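Local coordinates for variant surface glycoprotein MITat 1.13 (Trypanosoma brucei, PDB 6Z8H) that probably forms part of the parasite's surface coat, whose serial replacement by antigenically distinct variants lets the trypanosome evade host immunity, at the interface of chains A and B. Sequence-based numbering; all coordinates share one arbitrary frame. Chains: chain A/B, Variant surface glycoprotein MITat 1.13.

Contact 1: the interface of chains A and B. Residues chain A 133, 157, 226, 228; chain B 133, 157, 226, 228.
A:Leu133 and B:Leu133 meet methyl to methyl across the two-fold axis of the dimer, their CD1 atoms 3.5 Å apart, slightly closer than usual van der Waals contact. The two side chains cross at about a right angle. In A:Leu133, CG stands beside the backbone N and opposite the carbonyl carbon (chi1 -83°), which brings CD1 to the partner subunit.

Further methyl packing surrounds this pair. A:Leu226, on strand 221-229, sends CD2 to two targets: CD1 of B:Leu133 at 3.9 Å and CD2 of its own counterpart B:Leu226, also at 3.9 Å. Both are right-angle crossings, and the first recurs with the chains exchanged. CD1 of A:Leu133 thus touches both B:Leu133 and B:Leu226, and CD1 of B:Leu133 does the same in chain A.

A second apolar contact uses a methylene instead of a branch tip. B:Leu157, in a loop, lays CD2 against CB of A:Leu226, 3.9 Å away, and A:Leu157 repeats this on CB of B:Leu226 at 4.0 Å.

Aromatic support comes mainly from within each subunit. The ring of A:Phe228 has CG of A:Leu133 at its edge, in plane. In chain B the B:Phe228 ring edge faces CD1 of B:Leu133, while CD1 of B:Leu226 sits above one face, toward the rim. Across the interface the rings hide little surface.

The resulting hydrophobic cluster joins the strand-bearing ends of the two subunits and probably helps hold the coat-protein dimer together.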
loop_
_atom_site.group_PDB
_atom_site.type_symbol
_atom_site.label_atom_id
_atom_site.label_comp_id
_atom_site.label_asym_id
_atom_site.label_seq_id
_atom_site.Cartn_x
_atom_site.Cartn_y
_atom_site.Cartn_z
ATOM N N LEU A 133 -19.559 -25.166 -10.840
ATOM C CA LEU A 133 -18.987 -25.061 -12.178
ATOM C C LEU A 133 -19.833 -25.836 -13.196
ATOM O O LEU A 133 -19.315 -26.324 -14.207
ATOM C CB LEU A 133 -17.533 -25.522 -12.200
ATOM C CG LEU A 133 -16.515 -24.446 -11.767
ATOM C CD1 LEU A 133 -15.173 -24.982 -11.754
ATOM C CD2 LEU A 133 -16.674 -23.280 -12.706
ATOM N N LEU A 157 -20.959 -27.062 -17.867
ATOM C CA LEU A 157 -19.691 -27.347 -17.215
ATOM C C LEU A 157 -18.639 -26.326 -17.624
ATOM O O LEU A 157 -18.421 -26.078 -18.811
ATOM C CB LEU A 157 -19.211 -28.751 -17.573
ATOM C CG LEU A 157 -18.122 -29.343 -16.677
ATOM C CD1 LEU A 157 -18.628 -29.633 -15.270
ATOM C CD2 LEU A 157 -17.498 -30.587 -17.265
ATOM N N LEU A 226 -19.937 -30.433 -11.124
ATOM C CA LEU A 226 -18.889 -30.073 -10.175
ATOM C C LEU A 226 -19.368 -28.949 -9.266
ATOM O O LEU A 226 -19.807 -27.896 -9.741
ATOM C CB LEU A 226 -17.630 -29.635 -10.922
ATOM C CG LEU A 226 -16.485 -29.062 -10.079
ATOM C CD1 LEU A 226 -16.044 -30.069 -9.062
ATOM C CD2 LEU A 226 -15.334 -28.673 -10.997
ATOM N N PHE A 228 -18.545 -27.178 -5.069
ATOM C CA PHE A 228 -17.481 -26.940 -4.103
ATOM C C PHE A 228 -18.118 -26.671 -2.749
ATOM O O PHE A 228 -19.224 -26.123 -2.675
ATOM C CB PHE A 228 -16.601 -25.735 -4.478
ATOM C CG PHE A 228 -15.811 -25.918 -5.737
ATOM C CD1 PHE A 228 -14.636 -26.648 -5.737
ATOM C CD2 PHE A 228 -16.229 -25.333 -6.912
ATOM C CE1 PHE A 228 -13.904 -26.831 -6.897
ATOM C CE2 PHE A 228 -15.486 -25.489 -8.083
ATOM C CZ PHE A 228 -14.320 -26.238 -8.068
ATOM N N LEU B 133 -9.408 -29.316 -14.062
ATOM C CA LEU B 133 -10.086 -29.733 -12.843
ATOM C C LEU B 133 -10.478 -31.208 -12.886
ATOM O O LEU B 133 -11.519 -31.600 -12.349
ATOM C CB LEU B 133 -11.306 -28.864 -12.563
ATOM C CG LEU B 133 -10.926 -27.556 -11.871
ATOM C CD1 LEU B 133 -12.090 -26.632 -11.836
ATOM C CD2 LEU B 133 -10.396 -27.844 -10.482
ATOM N N LEU B 157 -12.473 -35.243 -10.807
ATOM C CA LEU B 157 -13.158 -33.980 -11.051
ATOM C C LEU B 157 -13.156 -33.159 -9.771
ATOM O O LEU B 157 -13.577 -33.639 -8.714
ATOM C CB LEU B 157 -14.595 -34.244 -11.508
ATOM C CG LEU B 157 -15.284 -33.023 -12.125
ATOM C CD1 LEU B 157 -14.633 -32.648 -13.461
ATOM C CD2 LEU B 157 -16.762 -33.202 -12.287
ATOM N N LEU B 226 -13.027 -31.390 -17.326
ATOM C CA LEU B 226 -13.088 -29.933 -17.366
ATOM C C LEU B 226 -11.673 -29.391 -17.408
ATOM O O LEU B 226 -10.859 -29.701 -16.526
ATOM C CB LEU B 226 -13.835 -29.384 -16.149
ATOM C CG LEU B 226 -13.843 -27.872 -15.960
ATOM C CD1 LEU B 226 -14.424 -27.143 -17.156
ATOM C CD2 LEU B 226 -14.580 -27.529 -14.684
ATOM N N PHE B 228 -9.436 -25.630 -18.915
ATOM C CA PHE B 228 -9.589 -24.206 -19.144
ATOM C C PHE B 228 -8.508 -23.777 -20.118
ATOM O O PHE B 228 -7.450 -24.405 -20.189
ATOM C CB PHE B 228 -9.397 -23.388 -17.859
ATOM C CG PHE B 228 -10.428 -23.648 -16.811
ATOM C CD1 PHE B 228 -11.639 -23.003 -16.847
ATOM C CD2 PHE B 228 -10.183 -24.527 -15.782
ATOM C CE1 PHE B 228 -12.605 -23.253 -15.893
ATOM C CE2 PHE B 228 -11.148 -24.756 -14.801
ATOM C CZ PHE B 228 -12.351 -24.118 -14.872
#

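Contact 2: the interface of chains A and B. Residues chain A 380, 383-384; chain B 81-82, 85, 303, 308.
A:Ile383 presses against B:Arg82 and B:Gln81 at a helix-to-helix junction of the A-type variant surface glycoprotein fold: the end of helix 368-383 of one chain lies against the start of long helix 78-129 of the other. The CG2 methyl of A:Ile383 lies above the guanidinium plane of B:Arg82, out beyond the NH2 rim, with CG2 3.6 Å from CZ. The other branch of the isoleucine points toward B:Gln81, and the two side chains slide past each other in opposite directions; CD1 of A:Ile383 is 4.0 Å from CB of B:Gln81.

B:Arg82 is extended from CG to NE, which carries its head group out to the partner helix. There NH1 donates to the carbonyl O of B:Ala303 at 2.8 Å, 151° at the hydrogen. The acceptor lies close to the guanidinium plane, so this bond within chain B should restrict rotation of the head group.

A:Leu380 reaches in with CG opposite its backbone N (chi1 -180°) and crosses B:Pro308 at about a right angle. Its CD2 rests 4.0 Å from CB of the proline, while its CB meets CD1 of B:Leu85 at 3.8 Å. A:Thr384 places OG1 3.8 Å from CG of B:Pro308. The same hydroxyl donates back to the carbonyl O of A:Leu380 at 3.0 Å, from above the carbonyl plane.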
loop_
_atom_site.group_PDB
_atom_site.type_symbol
_atom_site.label_atom_id
_atom_site.label_comp_id
_atom_site.label_asym_id
_atom_site.label_seq_id
_atom_site.Cartn_x
_atom_site.Cartn_y
_atom_site.Cartn_z
ATOM N N LEU A 380 20.402 37.462 8.351
ATOM C CA LEU A 380 21.319 38.356 7.656
ATOM C C LEU A 380 21.156 39.772 8.182
ATOM O O LEU A 380 22.138 40.495 8.387
ATOM C CB LEU A 380 21.065 38.297 6.148
ATOM C CG LEU A 380 21.952 39.174 5.259
ATOM C CD1 LEU A 380 23.406 38.816 5.484
ATOM C CD2 LEU A 380 21.556 39.049 3.815
ATOM N N ILE A 383 23.117 40.125 11.281
ATOM C CA ILE A 383 24.540 40.236 10.956
ATOM C C ILE A 383 24.857 41.637 10.447
ATOM O O ILE A 383 25.832 42.271 10.870
ATOM C CB ILE A 383 24.929 39.146 9.936
ATOM C CG1 ILE A 383 24.806 37.772 10.589
ATOM C CG2 ILE A 383 26.337 39.380 9.408
ATOM C CD1 ILE A 383 24.786 36.658 9.612
ATOM N N THR A 384 24.019 42.152 9.553
ATOM C CA THR A 384 24.180 43.493 9.007
ATOM C C THR A 384 23.941 44.536 10.098
ATOM O O THR A 384 24.812 45.348 10.395
ATOM C CB THR A 384 23.208 43.751 7.839
ATOM O OG1 THR A 384 23.387 42.759 6.816
ATOM C CG2 THR A 384 23.445 45.130 7.248
ATOM N N GLN B 81 27.976 31.475 9.652
ATOM C CA GLN B 81 26.594 31.845 9.355
ATOM C C GLN B 81 26.445 32.290 7.913
ATOM O O GLN B 81 25.511 31.877 7.220
ATOM C CB GLN B 81 26.111 32.975 10.253
ATOM C CG GLN B 81 25.803 32.641 11.671
ATOM C CD GLN B 81 25.295 33.840 12.432
ATOM O OE1 GLN B 81 25.959 34.879 12.487
ATOM N NE2 GLN B 81 24.115 33.714 13.023
ATOM N N ARG B 82 27.401 33.069 7.406
ATOM C CA ARG B 82 27.268 33.551 6.041
ATOM C C ARG B 82 27.358 32.409 5.034
ATOM O O ARG B 82 26.734 32.471 3.973
ATOM C CB ARG B 82 28.329 34.603 5.755
ATOM C CG ARG B 82 28.041 35.890 6.449
ATOM C CD ARG B 82 29.107 36.900 6.106
ATOM N NE ARG B 82 28.907 38.201 6.733
ATOM C CZ ARG B 82 28.097 39.149 6.265
ATOM N NH1 ARG B 82 27.406 38.929 5.153
ATOM N NH2 ARG B 82 28.000 40.319 6.905
ATOM N N LEU B 85 23.732 30.610 5.260
ATOM C CA LEU B 85 22.503 31.275 4.831
ATOM C C LEU B 85 22.075 30.910 3.412
ATOM O O LEU B 85 20.870 30.707 3.198
ATOM C CB LEU B 85 22.602 32.792 5.039
ATOM C CG LEU B 85 22.677 33.303 6.487
ATOM C CD1 LEU B 85 22.681 34.824 6.483
ATOM C CD2 LEU B 85 21.599 32.736 7.357
ATOM N N ALA B 303 24.575 37.267 1.121
ATOM C CA ALA B 303 25.306 36.878 2.318
ATOM C C ALA B 303 26.816 36.819 2.131
ATOM O O ALA B 303 27.550 37.037 3.100
ATOM C CB ALA B 303 24.849 35.490 2.767
ATOM N N PRO B 308 23.580 42.991 0.891
ATOM C CA PRO B 308 22.407 42.403 1.561
ATOM C C PRO B 308 21.073 42.858 1.000
ATOM O O PRO B 308 20.076 42.143 1.183
ATOM C CB PRO B 308 22.561 42.821 3.032
ATOM C CG PRO B 308 23.932 43.430 3.159
ATOM C CD PRO B 308 24.345 43.882 1.774
#

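Contact 3: the interface of chains A and B. Residues chain A 228, 253-256; chain B 129, 133, 158, 160.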
loop_
_atom_site.group_PDB
_atom_site.type_symbol
_atom_site.label_atom_id
_atom_site.label_comp_id
_atom_site.label_asym_id
_atom_site.label_seq_id
_atom_site.Cartn_x
_atom_site.Cartn_y
_atom_site.Cartn_z
ATOM N N PHE A 228 -18.545 -27.178 -5.069
ATOM C CA PHE A 228 -17.481 -26.940 -4.103
ATOM C C PHE A 228 -18.118 -26.671 -2.749
ATOM O O PHE A 228 -19.224 -26.123 -2.675
ATOM C CB PHE A 228 -16.601 -25.735 -4.478
ATOM C CG PHE A 228 -15.811 -25.918 -5.737
ATOM C CD1 PHE A 228 -14.636 -26.648 -5.737
ATOM C CD2 PHE A 228 -16.229 -25.333 -6.912
ATOM C CE1 PHE A 228 -13.904 -26.831 -6.897
ATOM C CE2 PHE A 228 -15.486 -25.489 -8.083
ATOM C CZ PHE A 228 -14.320 -26.238 -8.068
ATOM N N ASP A 253 -9.563 -32.598 -3.164
ATOM C CA ASP A 253 -9.073 -31.438 -2.436
ATOM C C ASP A 253 -9.030 -30.217 -3.348
ATOM O O ASP A 253 -8.553 -30.289 -4.486
ATOM C CB ASP A 253 -7.685 -31.709 -1.867
ATOM C CG ASP A 253 -7.712 -32.689 -0.723
ATOM O OD1 ASP A 253 -8.688 -32.661 0.053
ATOM O OD2 ASP A 253 -6.756 -33.486 -0.600
ATOM N N ALA A 254 -9.529 -29.094 -2.841
ATOM C CA ALA A 254 -9.616 -27.837 -3.576
ATOM C C ALA A 254 -9.399 -26.675 -2.606
ATOM O O ALA A 254 -10.234 -25.782 -2.434
ATOM C CB ALA A 254 -10.957 -27.724 -4.298
ATOM N N ASP A 255 -8.248 -26.690 -1.966
ATOM C CA ASP A 255 -7.879 -25.625 -0.996
ATOM C C ASP A 255 -7.314 -24.416 -1.759
ATOM O O ASP A 255 -6.112 -24.393 -1.968
ATOM C CB ASP A 255 -6.885 -26.161 0.009
ATOM C CG ASP A 255 -6.561 -25.143 1.070
ATOM O OD1 ASP A 255 -7.124 -24.076 1.001
ATOM O OD2 ASP A 255 -5.917 -25.494 2.005
ATOM N N PHE A 256 -8.165 -23.479 -2.133
ATOM C CA PHE A 256 -7.735 -22.337 -2.935
ATOM C C PHE A 256 -6.953 -21.323 -2.113
ATOM O O PHE A 256 -5.902 -20.839 -2.545
ATOM C CB PHE A 256 -8.944 -21.662 -3.561
ATOM C CG PHE A 256 -9.517 -22.425 -4.737
ATOM C CD1 PHE A 256 -8.970 -22.250 -5.988
ATOM C CD2 PHE A 256 -10.596 -23.319 -4.596
ATOM C CE1 PHE A 256 -9.466 -22.956 -7.091
ATOM C CE2 PHE A 256 -11.109 -23.994 -5.701
ATOM C CZ PHE A 256 -10.533 -23.813 -6.944
ATOM N N LEU B 129 -5.637 -23.738 -11.175
ATOM C CA LEU B 129 -6.560 -24.211 -12.200
ATOM C C LEU B 129 -5.859 -24.516 -13.515
ATOM O O LEU B 129 -6.495 -25.023 -14.440
ATOM C CB LEU B 129 -7.656 -23.174 -12.425
ATOM C CG LEU B 129 -8.597 -22.870 -11.253
ATOM C CD1 LEU B 129 -9.568 -21.788 -11.666
ATOM C CD2 LEU B 129 -9.342 -24.127 -10.867
ATOM N N LEU B 133 -9.408 -29.316 -14.062
ATOM C CA LEU B 133 -10.086 -29.733 -12.843
ATOM C C LEU B 133 -10.478 -31.208 -12.886
ATOM O O LEU B 133 -11.519 -31.600 -12.349
ATOM C CB LEU B 133 -11.306 -28.864 -12.563
ATOM C CG LEU B 133 -10.926 -27.556 -11.871
ATOM C CD1 LEU B 133 -12.090 -26.632 -11.836
ATOM C CD2 LEU B 133 -10.396 -27.844 -10.482
ATOM N N GLY B 158 -12.669 -31.922 -9.865
ATOM C CA GLY B 158 -12.582 -31.040 -8.724
ATOM C C GLY B 158 -11.207 -30.915 -8.094
ATOM O O GLY B 158 -11.022 -30.070 -7.204
ATOM N N ILE B 160 -7.665 -29.567 -7.686
ATOM C CA ILE B 160 -6.870 -28.437 -8.124
ATOM C C ILE B 160 -5.391 -28.777 -7.992
ATOM O O ILE B 160 -4.996 -29.759 -7.348
ATOM C CB ILE B 160 -7.214 -27.127 -7.382
ATOM C CG1 ILE B 160 -6.699 -27.144 -5.939
ATOM C CG2 ILE B 160 -8.728 -26.909 -7.400
ATOM C CD1 ILE B 160 -6.897 -25.842 -5.201
HETATM O O HOH W 1 -5.868 -30.618 -4.834
#
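Strand 221-229 with A:Phe228, the end of strand 247-253 and the loop A:Ala254 to A:Phe256 of chain A meet loop residues of chain B, among them B:Gly158 and B:Ile160, and the end of its helix 78-129. In this A-type variant surface glycoprotein the junction lies where the long helices give way to the strand-bearing region.

B:Ile160 is the central side chain and hides 68 Å² against chain A. Its CG1 takes the crowded position between the backbone N and the carbonyl carbon (chi1 73°), which directs CG1 and CD1 to A:Ala254 and A:Asp255 while CG2 turns to the A:Phe256 ring. CD1 also lies over the centre of the A:Phe256 ring, 4.1 Å above its plane. The CG2 methyl meets CZ of the same ring at 3.6 Å.

B:Leu129 reaches A:Phe256 from a different direction. Its CD2 lies in the ring plane at the edge, 4.0 Å from CE1, and the two side chains cross at about a right angle. The ring therefore receives a methyl at its face and another at its rim. Beside it, CB of A:Ala254 packs 3.7 Å from the carbonyl O of B:Gly158.

Backbone groups supply the polar part. The amide N of B:Ile160 makes a weak hydrogen bond to the carbonyl O of A:Asp253, long at 3.4 Å although nearly straight (170° at the hydrogen). Water 1 bridges the same pair of residues, 2.7 Å from O of A:Asp253 and 2.8 Å from O of B:Ile160.

Contact 1 and contact 3 are neighbours, with C-alpha centres about 9 Å apart, and they share A:Phe228 and B:Leu133; together they form one continuous patch at the strand-bearing end of the dimer. Contact 2 lies far off, about 79 Å from contact 1 and 74 Å from contact 3 between the same kind of centres. Helix 78-129 spans this separation: its start takes part in contact 2 and its last residue in contact 3. Because the interface is two-fold symmetric, contacts 2 and 3 each have a twin, so the elongated subunits are joined near both ends, which probably limits their splaying apart.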